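Local coordinates for mandelate racemase/muconate lactonizing enzyme family protein (PDB 2QDE) that belongs to the mandelate racemase/muconate lactonizing enzyme family of the enolase superfamily and binds a barium ion in its barrel domain, at residues A[47-52]-A[299-305]; A[136-141]-A[161-167]; A[191-197]-A[217-223]; A[264-270]-A[292-298]; A[326-330]-A[349-353]. One frame throughout, in Å; residues are numbered along the deposited sequence.

Interaction 1: residues A[47-52]-A[299-305]; sequences IADAGD and MVGSGLE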
# COMPACT_ATOMS: atom_id res chain seq x y z
N ILE A 47 42.57 -22.93 6.99
CA ILE A 47 41.79 -24.08 6.54
C ILE A 47 40.28 -23.90 6.72
O ILE A 47 39.83 -23.13 7.56
CB ILE A 47 42.20 -25.37 7.30
CG1 ILE A 47 41.92 -25.21 8.80
CG2 ILE A 47 43.67 -25.65 7.06
CD1 ILE A 47 42.21 -26.45 9.61
N ALA A 48 39.51 -24.64 5.92
CA ALA A 48 38.05 -24.57 5.99
C ALA A 48 37.42 -25.81 5.37
O ALA A 48 38.02 -26.46 4.52
CB ALA A 48 37.54 -23.32 5.28
N ASP A 49 36.20 -26.12 5.82
CA ASP A 49 35.43 -27.28 5.35
C ASP A 49 34.08 -26.75 4.87
O ASP A 49 33.29 -26.25 5.68
CB ASP A 49 35.21 -28.25 6.51
CG ASP A 49 34.58 -29.57 6.08
OD1 ASP A 49 34.06 -29.67 4.95
OD2 ASP A 49 34.60 -30.51 6.91
N ALA A 50 33.80 -26.86 3.58
CA ALA A 50 32.53 -26.39 3.02
C ALA A 50 31.36 -27.16 3.61
O ALA A 50 30.24 -26.64 3.71
CB ALA A 50 32.54 -26.53 1.50
N GLY A 51 31.63 -28.40 3.99
CA GLY A 51 30.59 -29.25 4.54
C GLY A 51 29.88 -29.95 3.40
O GLY A 51 30.35 -29.92 2.26
N ASP A 52 28.76 -30.57 3.70
CA ASP A 52 27.99 -31.29 2.70
C ASP A 52 27.48 -30.40 1.56
O ASP A 52 27.26 -29.20 1.74
CB ASP A 52 26.81 -31.98 3.40
CG ASP A 52 26.01 -32.85 2.46
OD1 ASP A 52 26.63 -33.52 1.60
OD2 ASP A 52 24.76 -32.88 2.58
N MET A 299 25.67 -27.51 7.25
CA MET A 299 25.70 -28.34 6.06
C MET A 299 26.54 -29.51 6.58
O MET A 299 27.76 -29.54 6.38
CB MET A 299 26.42 -27.62 4.91
CG MET A 299 25.76 -26.32 4.46
SD MET A 299 24.21 -26.56 3.56
CE MET A 299 24.81 -26.91 1.92
N VAL A 300 25.89 -30.42 7.28
CA VAL A 300 26.52 -31.59 7.90
C VAL A 300 27.98 -31.83 7.50
O VAL A 300 28.28 -32.24 6.38
CB VAL A 300 25.73 -32.87 7.61
CG1 VAL A 300 26.41 -34.07 8.26
CG2 VAL A 300 24.31 -32.72 8.13
N GLY A 301 28.88 -31.57 8.45
CA GLY A 301 30.29 -31.74 8.19
C GLY A 301 31.10 -32.10 9.43
O GLY A 301 30.55 -32.37 10.50
N SER A 302 32.42 -32.08 9.26
CA SER A 302 33.36 -32.41 10.32
C SER A 302 33.38 -31.36 11.42
O SER A 302 32.60 -30.41 11.38
CB SER A 302 34.76 -32.50 9.73
OG SER A 302 35.18 -31.22 9.29
N GLY A 303 34.27 -31.54 12.38
CA GLY A 303 34.40 -30.58 13.46
C GLY A 303 34.90 -29.27 12.88
O GLY A 303 34.72 -28.20 13.48
N LEU A 304 35.52 -29.34 11.70
CA LEU A 304 36.02 -28.14 11.05
C LEU A 304 34.84 -27.39 10.44
O LEU A 304 34.78 -26.16 10.51
CB LEU A 304 37.04 -28.47 9.96
CG LEU A 304 37.59 -27.24 9.21
CD1 LEU A 304 38.19 -26.27 10.21
CD2 LEU A 304 38.64 -27.66 8.20
N GLU A 305 33.90 -28.12 9.85
CA GLU A 305 32.72 -27.50 9.25
C GLU A 305 31.92 -26.78 10.34
O GLU A 305 31.38 -25.69 10.12
CB GLU A 305 31.85 -28.57 8.59
CG GLU A 305 30.60 -28.05 7.86
CD GLU A 305 29.43 -27.74 8.80
OE1 GLU A 305 29.29 -28.42 9.84
OE2 GLU A 305 28.63 -26.83 8.47
O HOH W 1 35.22 -24.70 7.98
O HOH W 2 33.24 -32.61 6.61
O HOH W 3 32.04 -24.49 7.89
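The side chain of Leu304 lies over strand 47-49, its CD2 3.6 Å from Ala48 C and 4.0 Å from Ile47 CD1. This is the interdomain seam of an enolase-superfamily fold, where an edge strand of the N-terminal domain meets the start of a barrel-domain helix, 303-315. Ser302 is the N-cap of that helix: its OG accepts from Leu304 N at 3.1 Å and, weakly, from Glu305 N at 3.4 Å, while donating to Asp49 OD2 at 2.6 Å, so one hydroxyl serves both cap and seam. The other carboxylate oxygen of Asp49, OD1, closes an Asx turn with Gly51 N (2.9 Å), which leads the chain out of its strand. Gly51 has a positive phi of 87°, and a CB would collide with Met299 O and Glu305 CG. Glu305 OE2 accepts from Met299 N (3.3 Å) and from Gln272. Beyond the turn, Asp52 N donates to Met299 O at 3.0 Å and, weakly, to Val300 O at 3.2 Å.

Interaction 2: residues A[136-141]-A[161-167]; sequences PLGLVL and FHFVKLK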
# COMPACT_ATOMS: atom_id res chain seq x y z
N PRO A 136 23.56 -23.38 23.68
CA PRO A 136 22.54 -24.41 23.86
C PRO A 136 22.08 -24.91 22.49
O PRO A 136 21.82 -24.12 21.58
CB PRO A 136 21.44 -23.67 24.63
CG PRO A 136 21.58 -22.25 24.16
CD PRO A 136 23.08 -22.06 24.16
N LEU A 137 21.97 -26.23 22.36
CA LEU A 137 21.58 -26.84 21.09
C LEU A 137 20.28 -27.63 21.09
O LEU A 137 19.80 -28.08 22.13
CB LEU A 137 22.69 -27.78 20.61
CG LEU A 137 24.09 -27.22 20.37
CD1 LEU A 137 25.08 -28.38 20.19
CD2 LEU A 137 24.08 -26.31 19.14
N GLY A 138 19.74 -27.78 19.89
CA GLY A 138 18.54 -28.55 19.65
C GLY A 138 19.02 -29.53 18.58
O GLY A 138 20.12 -29.35 18.06
N LEU A 139 18.23 -30.55 18.24
CA LEU A 139 18.70 -31.51 17.24
C LEU A 139 17.62 -32.06 16.32
O LEU A 139 16.48 -32.24 16.73
CB LEU A 139 19.38 -32.68 17.96
CG LEU A 139 20.69 -33.21 17.39
CD1 LEU A 139 21.78 -32.15 17.55
CD2 LEU A 139 21.08 -34.49 18.14
N VAL A 140 18.01 -32.31 15.07
CA VAL A 140 17.09 -32.87 14.07
C VAL A 140 17.18 -34.39 14.17
O VAL A 140 18.27 -34.94 14.28
CB VAL A 140 17.52 -32.49 12.63
CG1 VAL A 140 16.46 -32.96 11.63
CG2 VAL A 140 17.70 -30.99 12.52
N LEU A 141 16.04 -35.08 14.10
CA LEU A 141 16.05 -36.54 14.21
C LEU A 141 16.09 -37.24 12.85
O LEU A 141 15.69 -36.68 11.83
CB LEU A 141 14.84 -37.02 15.00
CG LEU A 141 14.60 -36.37 16.37
CD1 LEU A 141 13.41 -37.05 17.05
CD2 LEU A 141 15.84 -36.49 17.24
N PHE A 161 19.59 -31.83 25.17
CA PHE A 161 19.22 -30.93 24.10
C PHE A 161 17.93 -30.15 24.39
O PHE A 161 17.03 -30.64 25.07
CB PHE A 161 19.14 -31.70 22.79
CG PHE A 161 20.49 -32.17 22.32
CD1 PHE A 161 21.02 -33.37 22.77
CD2 PHE A 161 21.27 -31.36 21.48
CE1 PHE A 161 22.31 -33.77 22.40
CE2 PHE A 161 22.56 -31.75 21.11
CZ PHE A 161 23.08 -32.96 21.57
N HIS A 162 17.88 -28.92 23.87
CA HIS A 162 16.80 -27.97 24.11
C HIS A 162 15.57 -28.00 23.22
O HIS A 162 14.55 -27.40 23.57
CB HIS A 162 17.43 -26.58 24.13
CG HIS A 162 18.61 -26.50 25.05
ND1 HIS A 162 18.50 -26.08 26.36
CD2 HIS A 162 19.89 -26.87 24.88
CE1 HIS A 162 19.68 -26.20 26.95
NE2 HIS A 162 20.54 -26.68 26.08
N PHE A 163 15.66 -28.64 22.07
CA PHE A 163 14.49 -28.77 21.22
C PHE A 163 14.65 -29.97 20.32
O PHE A 163 15.73 -30.55 20.23
CB PHE A 163 14.21 -27.48 20.42
CG PHE A 163 15.27 -27.12 19.41
CD1 PHE A 163 15.38 -27.83 18.21
CD2 PHE A 163 16.10 -26.03 19.63
CE1 PHE A 163 16.31 -27.44 17.24
CE2 PHE A 163 17.03 -25.63 18.67
CZ PHE A 163 17.13 -26.34 17.48
N VAL A 164 13.56 -30.37 19.67
CA VAL A 164 13.58 -31.51 18.77
C VAL A 164 12.93 -31.13 17.45
O VAL A 164 11.78 -30.72 17.42
CB VAL A 164 12.82 -32.70 19.40
CG1 VAL A 164 12.65 -33.82 18.39
CG2 VAL A 164 13.57 -33.20 20.64
N LYS A 165 13.68 -31.29 16.36
CA LYS A 165 13.20 -30.95 15.03
C LYS A 165 13.01 -32.21 14.17
O LYS A 165 13.88 -33.08 14.17
CB LYS A 165 14.20 -30.00 14.36
CG LYS A 165 13.95 -29.75 12.88
CD LYS A 165 14.97 -28.75 12.35
CE LYS A 165 15.03 -28.76 10.84
NZ LYS A 165 15.96 -27.73 10.33
N LEU A 166 11.88 -32.29 13.46
CA LEU A 166 11.58 -33.44 12.60
C LEU A 166 11.51 -33.02 11.14
O LEU A 166 11.18 -31.88 10.82
CB LEU A 166 10.23 -34.07 12.99
CG LEU A 166 9.96 -34.31 14.48
CD1 LEU A 166 8.52 -34.71 14.69
CD2 LEU A 166 10.91 -35.38 15.03
N LYS A 167 11.85 -33.94 10.24
CA LYS A 167 11.75 -33.64 8.81
C LYS A 167 10.46 -34.26 8.29
O LYS A 167 10.22 -35.46 8.48
CB LYS A 167 12.95 -34.22 8.06
CG LYS A 167 14.26 -33.58 8.49
CD LYS A 167 15.43 -33.96 7.61
CE LYS A 167 16.67 -33.19 8.04
NZ LYS A 167 17.90 -33.65 7.31
O HOH W 4 13.25 -36.25 11.09
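Four backbone hydrogen bonds define this contact as a parallel strand pair, the two strands of a right-handed beta-alpha-beta unit in the barrel domain. His162 N donates to Leu137 O (2.7 Å), Leu139 N to Phe163 O (3.2 Å), Lys165 N to Leu139 O (3.0 Å) and Leu141 N to Lys165 O (2.9 Å). The bridges pair Leu139 with Val164 and Val140 with Lys165. Past the last direct bond, water 4 continues the ladder, donating to Leu141 O at 2.6 Å and accepting from Lys167 N at 2.8 Å.

Apolar packing gathers on the face bearing Leu139 and Val164: Leu139 CD1 is 3.7 Å from Phe161 CE2, and Leu141 CD1 lies 3.6 Å from both Val164 CG1 and Leu166 CD2. On the face of Val140 and Lys165, Val140 CG2 rests 3.5 Å from CD of the extended Lys165, whose amine goes on to Asp195 and Glu221 near the barium ion.

Aromatic contacts belong to the beginning of the pair. Pro136 CB makes a CH-pi contact over the His162 ring, 3.6 Å from its centroid, and Gly138, without a side chain, leaves room for the ring of Phe163 over its CA.

Helix 146-159 makes the crossover and packs on Leu141 and Phe161, while strand 192-195 follows 164-167 in the sheet and helix 172-186 covers Leu166.

Interaction 3: residues A[191-197]-A[217-223]; sequences DLFIDIN and LSKIEQP. With BA (barium ion), chain I.
This parallel strand pairing in the barrel domain joins 192-195 to 220-221 in a beta-alpha-beta unit and supplies three of a barium ion's four protein ligands. Both strands are extended; the chain turns at Ser218 (psi -24°) and leaves beta conformation after the bridges, at Ile196-Asn197 and Gln222-Pro223. Ile194 bridges Ile220, and Asp195 bridges Glu221. Ser218 N donates to Leu192 O (2.9 Å), Glu221 N to Ile194 O (2.8 Å) and Ile196 N to Glu221 O (2.9 Å).

Asp195 OD1 (3.1 Å) and OD2 (2.7 Å), Glu221 OE2 (2.8 Å) and Asn197 OD1 (2.8 Å) hold barium; both acids are t at chi1, and Asn197 (phi/psi 59/32°) closes an Asx turn, N to Asp195 OD1 3.0 Å. Acidic ligands at the C-terminal ends of successive barrel strands characterise the enolase-superfamily metal site. At the N-terminal end, Ser218 OG donates to Asp191 OD1 (2.8 Å); Lys219 (chi1 47°, p) crosses the Phe193 ring (chi1 65°, p), CE 3.6 Å and NZ 4.2 Å (off-centre cation-pi) from its centroid. Opposite, Ile194 CG1 packs on Ile220 CD1 (3.6 Å).

Asp246 is the fourth ligand and Lys165 pairs with both acids; strand 164-167 flanks 192-195, and helix 172-186 packs on Ile194.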
# COMPACT_ATOMS: atom_id res chain seq x y z
N ASP A 191 9.82 -28.42 23.31
CA ASP A 191 9.85 -27.59 22.10
C ASP A 191 10.00 -28.53 20.91
O ASP A 191 11.08 -29.07 20.67
CB ASP A 191 11.04 -26.62 22.17
CG ASP A 191 11.17 -25.73 20.93
OD1 ASP A 191 10.49 -25.98 19.91
OD2 ASP A 191 11.97 -24.77 20.97
N LEU A 192 8.92 -28.74 20.17
CA LEU A 192 8.93 -29.64 19.02
C LEU A 192 8.43 -28.94 17.76
O LEU A 192 7.40 -28.26 17.79
CB LEU A 192 8.03 -30.85 19.32
CG LEU A 192 7.80 -31.86 18.20
CD1 LEU A 192 9.10 -32.60 17.91
CD2 LEU A 192 6.70 -32.83 18.60
N PHE A 193 9.16 -29.08 16.65
CA PHE A 193 8.72 -28.48 15.40
C PHE A 193 9.15 -29.30 14.19
O PHE A 193 9.92 -30.25 14.33
CB PHE A 193 9.18 -27.01 15.28
CG PHE A 193 10.67 -26.81 15.21
CD1 PHE A 193 11.31 -26.66 13.98
CD2 PHE A 193 11.43 -26.69 16.38
CE1 PHE A 193 12.69 -26.39 13.91
CE2 PHE A 193 12.80 -26.42 16.33
CZ PHE A 193 13.44 -26.27 15.09
N ILE A 194 8.65 -28.94 13.01
CA ILE A 194 8.98 -29.68 11.80
C ILE A 194 9.54 -28.80 10.68
O ILE A 194 9.28 -27.60 10.63
CB ILE A 194 7.74 -30.42 11.25
CG1 ILE A 194 6.62 -29.42 10.96
CG2 ILE A 194 7.28 -31.46 12.27
CD1 ILE A 194 5.40 -30.05 10.30
N ASP A 195 10.30 -29.42 9.79
CA ASP A 195 10.94 -28.74 8.67
C ASP A 195 10.43 -29.36 7.37
O ASP A 195 10.52 -30.57 7.18
CB ASP A 195 12.45 -28.92 8.77
CG ASP A 195 13.23 -28.06 7.79
OD1 ASP A 195 12.61 -27.48 6.87
OD2 ASP A 195 14.47 -27.98 7.94
N ILE A 196 9.88 -28.53 6.48
CA ILE A 196 9.32 -29.00 5.21
C ILE A 196 10.26 -28.81 4.02
O ILE A 196 10.06 -29.41 2.97
CB ILE A 196 8.00 -28.26 4.90
CG1 ILE A 196 7.17 -28.09 6.18
CG2 ILE A 196 7.19 -29.04 3.88
CD1 ILE A 196 6.81 -29.39 6.87
N ASN A 197 11.27 -27.97 4.19
CA ASN A 197 12.23 -27.71 3.13
C ASN A 197 11.56 -27.16 1.86
O ASN A 197 12.01 -27.41 0.74
CB ASN A 197 13.03 -28.98 2.79
CG ASN A 197 14.01 -29.37 3.89
OD1 ASN A 197 14.85 -28.57 4.32
ND2 ASN A 197 13.93 -30.62 4.34
N LEU A 217 2.83 -27.66 17.63
CA LEU A 217 4.22 -27.52 17.22
C LEU A 217 4.64 -26.06 17.46
O LEU A 217 3.85 -25.14 17.25
CB LEU A 217 4.34 -27.87 15.73
CG LEU A 217 3.90 -29.30 15.36
CD1 LEU A 217 3.81 -29.44 13.84
CD2 LEU A 217 4.89 -30.30 15.94
N SER A 218 5.87 -25.85 17.90
CA SER A 218 6.34 -24.50 18.15
C SER A 218 6.42 -23.69 16.86
O SER A 218 6.34 -22.46 16.89
CB SER A 218 7.70 -24.51 18.84
OG SER A 218 8.71 -25.02 17.99
N LYS A 219 6.57 -24.37 15.73
CA LYS A 219 6.66 -23.69 14.44
C LYS A 219 6.74 -24.66 13.26
O LYS A 219 6.94 -25.86 13.45
CB LYS A 219 7.90 -22.79 14.42
CG LYS A 219 9.17 -23.48 14.95
CD LYS A 219 10.36 -22.53 14.99
CE LYS A 219 11.47 -23.05 15.89
NZ LYS A 219 11.07 -23.07 17.31
N ILE A 220 6.56 -24.13 12.06
CA ILE A 220 6.67 -24.90 10.82
C ILE A 220 7.79 -24.24 10.02
O ILE A 220 7.68 -23.08 9.63
CB ILE A 220 5.38 -24.84 9.96
CG1 ILE A 220 4.16 -25.28 10.78
CG2 ILE A 220 5.55 -25.73 8.74
CD1 ILE A 220 4.27 -26.68 11.31
N GLU A 221 8.87 -24.98 9.77
CA GLU A 221 9.99 -24.43 9.02
C GLU A 221 9.83 -24.55 7.50
O GLU A 221 9.70 -25.66 6.96
CB GLU A 221 11.29 -25.10 9.45
CG GLU A 221 12.55 -24.49 8.82
CD GLU A 221 13.82 -25.21 9.24
OE1 GLU A 221 13.84 -25.77 10.36
OE2 GLU A 221 14.81 -25.19 8.46
N GLN A 222 9.87 -23.40 6.83
CA GLN A 222 9.76 -23.30 5.37
C GLN A 222 8.78 -24.27 4.71
O GLN A 222 9.19 -25.20 4.00
CB GLN A 222 11.14 -23.50 4.74
CG GLN A 222 11.22 -23.02 3.29
CD GLN A 222 11.19 -21.50 3.19
OE1 GLN A 222 10.46 -20.94 2.38
NE2 GLN A 222 12.01 -20.84 4.00
N PRO A 223 7.47 -24.05 4.91
CA PRO A 223 6.48 -24.93 4.30
C PRO A 223 6.38 -24.77 2.78
O PRO A 223 6.16 -25.74 2.06
CB PRO A 223 5.18 -24.55 5.01
CG PRO A 223 5.38 -23.11 5.33
CD PRO A 223 6.82 -23.05 5.79
BA BA I . 15.35 -26.31 5.97
O HOH W 5 13.54 -23.61 18.78

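Interaction 4: residues A[264-270]-A[292-298]; sequences ADGLMIK and LPVICGC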
# COMPACT_ATOMS: atom_id res chain seq x y z
N ALA A 264 7.31 -14.12 7.78
CA ALA A 264 7.86 -15.04 8.76
C ALA A 264 7.77 -14.60 10.21
O ALA A 264 7.76 -13.42 10.51
CB ALA A 264 9.32 -15.34 8.41
N ASP A 265 7.73 -15.60 11.10
CA ASP A 265 7.66 -15.38 12.54
C ASP A 265 9.02 -15.68 13.17
O ASP A 265 9.23 -15.46 14.37
CB ASP A 265 6.60 -16.29 13.15
CG ASP A 265 5.21 -15.97 12.66
OD1 ASP A 265 4.75 -14.84 12.92
OD2 ASP A 265 4.57 -16.84 12.02
N GLY A 266 9.94 -16.17 12.35
CA GLY A 266 11.27 -16.52 12.83
C GLY A 266 12.14 -16.88 11.64
O GLY A 266 11.63 -17.05 10.53
N LEU A 267 13.45 -17.03 11.86
CA LEU A 267 14.37 -17.32 10.76
C LEU A 267 15.43 -18.38 11.10
O LEU A 267 15.78 -18.56 12.26
CB LEU A 267 15.10 -16.03 10.37
CG LEU A 267 14.30 -14.74 10.15
CD1 LEU A 267 15.23 -13.54 10.25
CD2 LEU A 267 13.60 -14.78 8.80
N MET A 268 15.92 -19.07 10.07
CA MET A 268 16.99 -20.05 10.25
C MET A 268 18.14 -19.56 9.38
O MET A 268 17.91 -19.01 8.30
CB MET A 268 16.61 -21.46 9.78
CG MET A 268 15.16 -21.73 9.50
SD MET A 268 14.09 -21.59 10.92
CE MET A 268 15.05 -22.41 12.15
N ILE A 269 19.36 -19.76 9.83
CA ILE A 269 20.51 -19.35 9.04
C ILE A 269 21.53 -20.48 8.96
O ILE A 269 21.53 -21.39 9.79
CB ILE A 269 21.19 -18.11 9.66
CG1 ILE A 269 22.28 -17.57 8.72
CG2 ILE A 269 21.81 -18.48 11.01
CD1 ILE A 269 23.00 -16.35 9.26
N LYS A 270 22.37 -20.44 7.93
CA LYS A 270 23.48 -21.38 7.77
C LYS A 270 24.59 -20.50 7.24
O LYS A 270 24.36 -19.69 6.34
CB LYS A 270 23.17 -22.50 6.76
CG LYS A 270 22.22 -23.58 7.27
CD LYS A 270 22.25 -24.81 6.39
CE LYS A 270 21.27 -25.88 6.86
NZ LYS A 270 19.87 -25.41 6.79
N LEU A 292 13.53 -10.69 15.16
CA LEU A 292 13.15 -12.08 14.96
C LEU A 292 14.20 -13.06 15.48
O LEU A 292 15.40 -12.77 15.46
CB LEU A 292 12.93 -12.37 13.47
CG LEU A 292 11.74 -11.72 12.76
CD1 LEU A 292 11.72 -12.14 11.30
CD2 LEU A 292 10.46 -12.13 13.46
N PRO A 293 13.77 -14.24 15.94
CA PRO A 293 14.71 -15.25 16.45
C PRO A 293 15.46 -15.89 15.27
O PRO A 293 14.95 -15.93 14.16
CB PRO A 293 13.80 -16.24 17.16
CG PRO A 293 12.54 -16.18 16.33
CD PRO A 293 12.37 -14.69 16.10
N VAL A 294 16.66 -16.38 15.53
CA VAL A 294 17.47 -17.01 14.49
C VAL A 294 18.11 -18.30 15.01
O VAL A 294 18.79 -18.31 16.03
CB VAL A 294 18.61 -16.07 14.01
CG1 VAL A 294 19.44 -16.77 12.92
CG2 VAL A 294 18.03 -14.77 13.48
N ILE A 295 17.86 -19.39 14.29
CA ILE A 295 18.42 -20.69 14.64
C ILE A 295 19.39 -21.11 13.54
O ILE A 295 18.99 -21.30 12.39
CB ILE A 295 17.30 -21.76 14.75
CG1 ILE A 295 16.30 -21.35 15.82
CG2 ILE A 295 17.90 -23.12 15.07
CD1 ILE A 295 15.13 -22.30 15.94
N CYS A 296 20.67 -21.24 13.88
CA CYS A 296 21.67 -21.61 12.89
C CYS A 296 21.82 -23.12 12.72
O CYS A 296 22.00 -23.86 13.69
CB CYS A 296 23.04 -21.01 13.24
SG CYS A 296 24.35 -21.37 12.02
N GLY A 297 21.75 -23.56 11.47
CA GLY A 297 21.89 -24.97 11.17
C GLY A 297 23.30 -25.24 10.68
O GLY A 297 24.25 -24.59 11.11
N CYS A 298 23.44 -26.20 9.78
CA CYS A 298 24.75 -26.52 9.24
C CYS A 298 24.58 -27.35 7.99
O CYS A 298 23.48 -27.81 7.68
CB CYS A 298 25.56 -27.34 10.26
SG CYS A 298 24.96 -29.04 10.47
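Leu292 opens the second segment of a parallel strand pair in the barrel domain, where 294-296 runs beside 266-269 with axes 4.5 Å apart and 22° between their directions. Its CD1 packs 3.8 Å from Leu267 CG, and its CD2 approaches Asp265 O at 3.7 Å. Pro293 sets its CG 3.7 Å from Gly266 CA, where a CB would be tight, and its carbonyl takes the first ladder bond, from Leu267 N to Pro293 O (3.0 Å); a second subunit reaches this end through Tyr202 and Asp203. Val294 bridges Leu267, and its CG1 touches Ile269 CG2 at 3.5 Å on the face that helix 277-290 covers with Trp283. Ile295 uses both its backbone N and its O: N donates to Leu267 O and O accepts from Ile269 N, each at 3.0 Å. Its side chain turns to the other face, CB lying 3.5 Å from Met268 CE. Cys296 returns to the Val294 face, with CB 3.6 Å from Ile269 CG2. Gly297 N then closes the ladder on Ile269 O at 2.8 Å. At Cys298 the chains are parting, and what remains is the aliphatic part of the Lys270 side chain, with CE 3.0 Å from Cys298 O.

Interaction 5: residues A[326-330]-A[349-353]; sequences NAGPL and VPRFE
Phe352 buries 100 Å² here, and Pro329 and Leu330 follow with 42 and 36 Å². Together they form a small apolar cluster in the barrel domain, joining the start of helix 328-332 to strand 351-353 at the outer end of the sheet, away from the metal site. The segment 349-353 is extended, with Phe352 at phi/psi -115/111° and rotamer m (chi1 -74°, chi2 -86°), its CA-to-CB bond aimed at the other segment. In 326-330, Ala327 is the N-cap residue, Gly328 to Leu330 are helical, and a weak bond of 3.0 Å runs from Leu330 N to Ala327 O. The backbones stay well apart: the nearest CA pairs are Pro329 with Val349 at 7.9 Å and Ala327 with Phe352 at 8.2 Å, so side chains fill the gap.

Leu330, also m at chi1, lays its CG over one face of the Phe352 ring and brings CD2 4.0 Å from Phe352 CB. Pro329 touches both Phe352 and Val349, with CG 4.0 Å from Phe352 CE2 and CB 4.0 Å from Val349 CG1. Asn326 O stands at the ring edge, 3.4 Å from Phe352 CE1. Ala327 CB lies 4.1 Å from Phe352 CE1.

Around this cluster, strand 135-140 meets it through Leu137 and Leu139, strand 356-358 through Leu357, and helix 303-315 packs on Asn326, Pro329 and Pro350.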
# COMPACT_ATOMS: atom_id res chain seq x y z
N ASN A 326 23.79 -26.22 15.18
CA ASN A 326 25.03 -26.49 14.48
C ASN A 326 25.68 -27.75 15.07
O ASN A 326 26.55 -27.65 15.93
CB ASN A 326 25.95 -25.27 14.63
CG ASN A 326 27.32 -25.46 14.00
OD1 ASN A 326 27.44 -25.84 12.83
ND2 ASN A 326 28.36 -25.18 14.77
N ALA A 327 25.27 -28.93 14.61
CA ALA A 327 25.80 -30.19 15.15
C ALA A 327 26.20 -31.23 14.10
O ALA A 327 25.96 -32.43 14.29
CB ALA A 327 24.78 -30.79 16.12
N GLY A 328 26.82 -30.78 13.02
CA GLY A 328 27.24 -31.69 11.96
C GLY A 328 27.98 -32.92 12.44
O GLY A 328 27.65 -34.04 12.03
N PRO A 329 29.00 -32.77 13.32
CA PRO A 329 29.77 -33.90 13.83
C PRO A 329 28.94 -35.00 14.51
O PRO A 329 29.27 -36.18 14.40
CB PRO A 329 30.74 -33.24 14.81
CG PRO A 329 30.98 -31.89 14.17
CD PRO A 329 29.56 -31.50 13.80
N LEU A 330 27.88 -34.61 15.21
CA LEU A 330 27.04 -35.59 15.89
C LEU A 330 26.25 -36.45 14.89
O LEU A 330 25.96 -37.61 15.16
CB LEU A 330 26.07 -34.91 16.86
CG LEU A 330 26.68 -34.02 17.95
CD1 LEU A 330 25.58 -33.51 18.88
CD2 LEU A 330 27.71 -34.81 18.75
N VAL A 349 37.78 -32.07 17.75
CA VAL A 349 36.40 -31.67 17.49
C VAL A 349 35.86 -30.76 18.60
O VAL A 349 36.10 -31.01 19.78
CB VAL A 349 35.48 -32.91 17.39
CG1 VAL A 349 34.09 -32.50 16.96
CG2 VAL A 349 36.07 -33.92 16.41
N PRO A 350 35.15 -29.68 18.23
CA PRO A 350 34.61 -28.79 19.27
C PRO A 350 33.78 -29.61 20.26
O PRO A 350 33.11 -30.58 19.87
CB PRO A 350 33.77 -27.80 18.47
CG PRO A 350 34.56 -27.67 17.21
CD PRO A 350 34.94 -29.10 16.89
N ARG A 351 33.81 -29.22 21.53
CA ARG A 351 33.09 -29.93 22.57
C ARG A 351 31.56 -29.84 22.54
O ARG A 351 30.98 -28.76 22.66
CB ARG A 351 33.61 -29.50 23.94
CG ARG A 351 32.94 -30.19 25.11
CD ARG A 351 33.88 -30.29 26.30
NE ARG A 351 34.00 -29.05 27.07
CZ ARG A 351 33.21 -28.72 28.09
NH1 ARG A 351 32.24 -29.54 28.47
NH2 ARG A 351 33.41 -27.58 28.75
N PHE A 352 30.93 -31.00 22.38
CA PHE A 352 29.48 -31.12 22.38
C PHE A 352 29.21 -31.95 23.63
O PHE A 352 29.55 -33.14 23.67
CB PHE A 352 29.00 -31.90 21.16
CG PHE A 352 29.06 -31.12 19.88
CD1 PHE A 352 28.00 -30.30 19.50
CD2 PHE A 352 30.16 -31.24 19.03
CE1 PHE A 352 28.03 -29.60 18.29
CE2 PHE A 352 30.21 -30.54 17.83
CZ PHE A 352 29.14 -29.72 17.45
N GLU A 353 28.61 -31.34 24.64
CA GLU A 353 28.35 -32.05 25.88
C GLU A 353 27.10 -31.54 26.60
O GLU A 353 26.89 -30.33 26.71
CB GLU A 353 29.56 -31.92 26.81
CG GLU A 353 29.51 -32.83 28.03
CD GLU A 353 30.59 -32.47 29.04
OE1 GLU A 353 31.74 -32.21 28.62
OE2 GLU A 353 30.29 -32.45 30.25

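Interactions 2, 3 and 4 are parallel pairings in one barrel sheet and line the barium site. Interaction 3 binds the ion directly, Asp246 being the remaining protein ligand; the side chains of Lys165 in interaction 2 and Lys270 in interaction 4 come within about 5 Å of it. Lys165 NZ to Asp195 OD2 (2.8 Å) couples interactions 2 and 3, and Glu221 OE2 against Met268 CG (3.6 Å) couples 3 and 4. Interaction 1 joins the N-terminal domain to the barrel and touches interaction 4, where Met299 SD lies 3.9 Å from Lys270 CD; the Met299 side chain is about 9 Å from barium. Interaction 5, with Asn326 about 14 Å from barium, borders interaction 1 (Ser302 O to Pro329 CG, 3.6 Å).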